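Local coordinates for protein SOSEKI 4 (Arabidopsis thaliana, PDB 6RSN) that forms polymer filaments through its DIX-like domain, reads polarity cues and can influence the orientation of plant cell divisions, at residues S59-K64 with V68-S73. The protein carries 1 engineered substitution. Sequence-based numbering, arbitrary orientation.
Engineered in segment 68-73: Ala71 (natural residue Asp).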
ATOM      1  N   SER A  59       2.411  -5.431  -0.679  1.00 20.71           N
ATOM      2  CA  SER A  59       0.980  -5.689  -0.677  1.00 22.64           C
ATOM      3  C   SER A  59       0.751  -7.114  -0.191  1.00 25.88           C
ATOM      4  O   SER A  59       1.565  -8.017  -0.397  1.00 23.50           O
ATOM      5  CB  SER A  59       0.358  -5.450  -2.050  1.00 25.72           C
ATOM      6  OG  SER A  59       0.894  -6.399  -2.976  1.00 28.51           O
ATOM      7  N   LYS A  60      -0.358  -7.287   0.524  1.00 24.63           N
ATOM      8  CA  LYS A  60      -0.686  -8.623   1.014  1.00 27.70           C
ATOM      9  C   LYS A  60      -1.136  -9.508  -0.156  1.00 27.59           C
ATOM     10  O   LYS A  60      -1.969  -9.163  -1.008  1.00 30.29           O
ATOM     11  CB  LYS A  60      -1.804  -8.438   2.044  1.00 27.91           C
ATOM     12  CG  LYS A  60      -2.102  -9.654   2.908  1.00 32.08           C
ATOM     13  CD  LYS A  60      -3.338  -9.344   3.751  1.00 32.69           C
ATOM     14  CE  LYS A  60      -3.568 -10.413   4.784  1.00 35.26           C
ATOM     15  NZ  LYS A  60      -4.915 -10.310   5.408  1.00 39.00           N
ATOM     16  N   ARG A  61      -0.616 -10.740  -0.178  1.00 28.28           N
ATOM     17  CA  ARG A  61      -0.912 -11.645  -1.278  1.00 31.33           C
ATOM     18  C   ARG A  61      -1.033 -13.083  -0.747  1.00 31.47           C
ATOM     19  O   ARG A  61      -0.329 -13.449   0.168  1.00 31.94           O
ATOM     20  CB  ARG A  61       0.269 -11.499  -2.246  1.00 34.45           C
ATOM     21  CG  ARG A  61       0.338 -12.591  -3.296  1.00 41.04           C
ATOM     22  CD  ARG A  61      -0.397 -11.990  -4.491  1.00 46.47           C
ATOM     23  NE  ARG A  61       0.376 -10.828  -4.963  1.00 49.54           N
ATOM     24  CZ  ARG A  61       1.295 -10.895  -5.933  1.00 46.99           C
ATOM     25  NH1 ARG A  61       1.532 -12.049  -6.534  1.00 48.96           N
ATOM     26  NH2 ARG A  61       1.920  -9.805  -6.340  1.00 44.15           N
ATOM     27  N   THR A  62      -1.887 -13.945  -1.327  1.00 31.43           N
ATOM     28  CA  THR A  62      -1.992 -15.330  -0.836  1.00 34.27           C
ATOM     29  C   THR A  62      -0.678 -16.093  -1.027  1.00 34.72           C
ATOM     30  O   THR A  62       0.031 -15.888  -2.025  1.00 35.84           O
ATOM     31  CB  THR A  62      -3.207 -16.085  -1.402  1.00 39.63           C
ATOM     32  OG1 THR A  62      -2.869 -16.377  -2.753  1.00 43.47           O
ATOM     33  CG2 THR A  62      -4.477 -15.289  -1.359  1.00 38.57           C
ATOM     34  N   TYR A  63      -0.362 -16.972  -0.059  1.00 35.37           N
ATOM     35  CA  TYR A  63       0.866 -17.757  -0.068  1.00 36.74           C
ATOM     36  C   TYR A  63       0.676 -18.968   0.851  1.00 39.68           C
ATOM     37  O   TYR A  63       0.460 -18.786   2.053  1.00 40.94           O
ATOM     38  CB  TYR A  63       2.025 -16.857   0.406  1.00 35.91           C
ATOM     39  CG  TYR A  63       3.337 -17.565   0.624  1.00 35.47           C
ATOM     40  CD1 TYR A  63       4.093 -18.038  -0.435  1.00 36.18           C
ATOM     41  CD2 TYR A  63       3.815 -17.775   1.917  1.00 37.35           C
ATOM     42  CE1 TYR A  63       5.289 -18.722  -0.247  1.00 36.53           C
ATOM     43  CE2 TYR A  63       5.015 -18.440   2.125  1.00 39.14           C
ATOM     44  CZ  TYR A  63       5.758 -18.892   1.048  1.00 37.49           C
ATOM     45  OH  TYR A  63       6.944 -19.510   1.288  1.00 40.21           O
ATOM     46  N   LYS A  64       0.872 -20.186   0.310  1.00 43.73           N
ATOM     47  CA  LYS A  64       0.777 -21.407   1.088  1.00 49.09           C
ATOM     48  C   LYS A  64      -0.559 -21.388   1.831  1.00 50.44           C
ATOM     49  O   LYS A  64      -1.583 -21.158   1.208  1.00 49.04           O
ATOM     50  CB  LYS A  64       1.989 -21.574   2.006  1.00 51.88           C
ATOM     51  CG  LYS A  64       3.018 -22.592   1.546  1.00 55.15           C
ATOM     52  CD  LYS A  64       3.897 -22.166   0.418  1.00 55.51           C
ATOM     53  CE  LYS A  64       5.340 -22.385   0.826  1.00 57.53           C
ATOM     54  NZ  LYS A  64       6.088 -23.167  -0.181  1.00 58.53           N
ATOM     55  N   VAL A  68       1.503 -13.403   2.311  1.00 31.49           N
ATOM     56  CA  VAL A  68       2.888 -12.956   2.323  1.00 27.52           C
ATOM     57  C   VAL A  68       2.787 -11.476   1.948  1.00 27.54           C
ATOM     58  O   VAL A  68       1.832 -11.027   1.320  1.00 26.25           O
ATOM     59  CB  VAL A  68       3.750 -13.754   1.308  1.00 28.62           C
ATOM     60  CG1 VAL A  68       3.217 -13.548  -0.128  1.00 28.98           C
ATOM     61  CG2 VAL A  68       5.231 -13.384   1.368  1.00 29.54           C
ATOM     62  N   TRP A  69       3.693 -10.687   2.499  1.00 23.52           N
ATOM     63  CA  TRP A  69       3.854  -9.287   2.083  1.00 23.03           C
ATOM     64  C   TRP A  69       4.788  -9.213   0.889  1.00 22.33           C
ATOM     65  O   TRP A  69       6.002  -9.458   1.003  1.00 23.42           O
ATOM     66  CB  TRP A  69       4.452  -8.465   3.250  1.00 22.14           C
ATOM     67  CG  TRP A  69       3.520  -8.319   4.410  1.00 21.92           C
ATOM     68  CD1 TRP A  69       3.695  -8.766   5.685  1.00 25.55           C
ATOM     69  CD2 TRP A  69       2.303  -7.574   4.422  1.00 23.26           C
ATOM     70  NE1 TRP A  69       2.646  -8.403   6.499  1.00 27.51           N
ATOM     71  CE2 TRP A  69       1.759  -7.677   5.734  1.00 24.21           C
ATOM     72  CE3 TRP A  69       1.603  -6.853   3.460  1.00 23.92           C
ATOM     73  CZ2 TRP A  69       0.576  -7.032   6.093  1.00 27.22           C
ATOM     74  CZ3 TRP A  69       0.390  -6.278   3.799  1.00 23.92           C
ATOM     75  CH2 TRP A  69      -0.095  -6.342   5.110  1.00 26.33           C
ATOM     76  N   TYR A  70       4.196  -8.901  -0.277  1.00 22.40           N
ATOM     77  CA  TYR A  70       4.939  -8.938  -1.516  1.00 24.97           C
ATOM     78  C   TYR A  70       5.512  -7.552  -1.794  1.00 22.47           C
ATOM     79  O   TYR A  70       4.788  -6.599  -1.905  1.00 24.10           O
ATOM     80  CB  TYR A  70       3.926  -9.240  -2.634  1.00 30.64           C
ATOM     81  CG  TYR A  70       4.590  -9.765  -3.864  1.00 35.18           C
ATOM     82  CD1 TYR A  70       5.064  -8.905  -4.850  1.00 40.00           C
ATOM     83  CD2 TYR A  70       4.697 -11.127  -4.052  1.00 40.29           C
ATOM     84  CE1 TYR A  70       5.645  -9.404  -6.010  1.00 39.63           C
ATOM     85  CE2 TYR A  70       5.258 -11.649  -5.209  1.00 44.45           C
ATOM     86  CZ  TYR A  70       5.757 -10.778  -6.171  1.00 45.10           C
ATOM     87  OH  TYR A  70       6.315 -11.334  -7.287  1.00 48.46           O
ATOM     88  N   ALA A  71       6.845  -7.421  -1.899  1.00 23.64           N
ATOM     89  CA  ALA A  71       7.529  -6.152  -2.048  1.00 23.23           C
ATOM     90  C   ALA A  71       7.160  -5.512  -3.384  1.00 24.51           C
ATOM     91  O   ALA A  71       7.091  -6.197  -4.446  1.00 28.14           O
ATOM     92  CB  ALA A  71       9.028  -6.465  -2.010  1.00 28.42           C
ATOM     93  N   LEU A  72       6.839  -4.226  -3.324  1.00 24.10           N
ATOM     94  CA  LEU A  72       6.493  -3.418  -4.494  1.00 24.06           C
ATOM     95  C   LEU A  72       7.495  -2.295  -4.833  1.00 26.36           C
ATOM     96  O   LEU A  72       8.013  -1.657  -3.936  1.00 24.91           O
ATOM     97  CB  LEU A  72       5.170  -2.716  -4.169  1.00 23.32           C
ATOM     98  CG  LEU A  72       3.966  -3.590  -3.790  1.00 25.33           C
ATOM     99  CD1 LEU A  72       2.858  -2.742  -3.170  1.00 25.02           C
ATOM    100  CD2 LEU A  72       3.396  -4.286  -5.042  1.00 28.53           C
ATOM    101  N   SER A  73       7.732  -2.035  -6.131  1.00 30.74           N
ATOM    102  CA  SER A  73       8.342  -0.813  -6.677  1.00 33.26           C
ATOM    103  C   SER A  73       7.257   0.131  -7.130  1.00 33.11           C
ATOM    104  O   SER A  73       6.152  -0.339  -7.355  1.00 31.98           O
ATOM    105  CB  SER A  73       9.176  -1.110  -7.882  1.00 40.30           C
ATOM    106  OG  SER A  73      10.142  -2.081  -7.528  1.00 47.23           O
TER
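Ser59 and Tyr70 exchange two backbone hydrogen bonds, Ser59 N to Tyr70 O at 2.9 Å and Tyr70 N to Ser59 O at 2.8 Å, which identifies them as an antiparallel hydrogen-bonded pair. Ser59 CB also meets Leu72 CD1, and the serine side chain touches Leu88 and Ile78 as well. Lys60 faces Trp69 as the non-hydrogen-bonded pair; its CB touches the benzo part of the indole at CZ3 (3.5 Å), while its extended chain carries NZ away. Arg61 pairs with Val68 through Arg61 N to Val68 O (2.9 Å) and the reciprocal Val68 N to Arg61 O; its side chain rises on the face that also carries Ser59 and Tyr70, opposite Lys60 and Trp69. It leaves with CG anti to the backbone N (chi1 166°), then bends at chi2 and chi3, which brings the guanidinium flat over the Tyr70 ring. Arg61 CZ lies 4.0 Å from the centroid of the Tyr70 ring and the planes are 20° apart, establishing a stacked cation-pi contact with Arg61 NH2 above the ring centre. A leucine in place of Arg61 has no planar cation to lay on the ring, and would probably leave the Tyr70 phenol freer to turn. Further along, Tyr63 CB rests against Val68 CG1 (3.6 Å), adding an apolar touch near the turn. Register and reciprocal bonds define an antiparallel beta hairpin, strands 55-63 and 66-71, with 66-71 outermost on that side of the mixed sheet within this chain, in this ubiquitin-like, DIX-like polymerising domain.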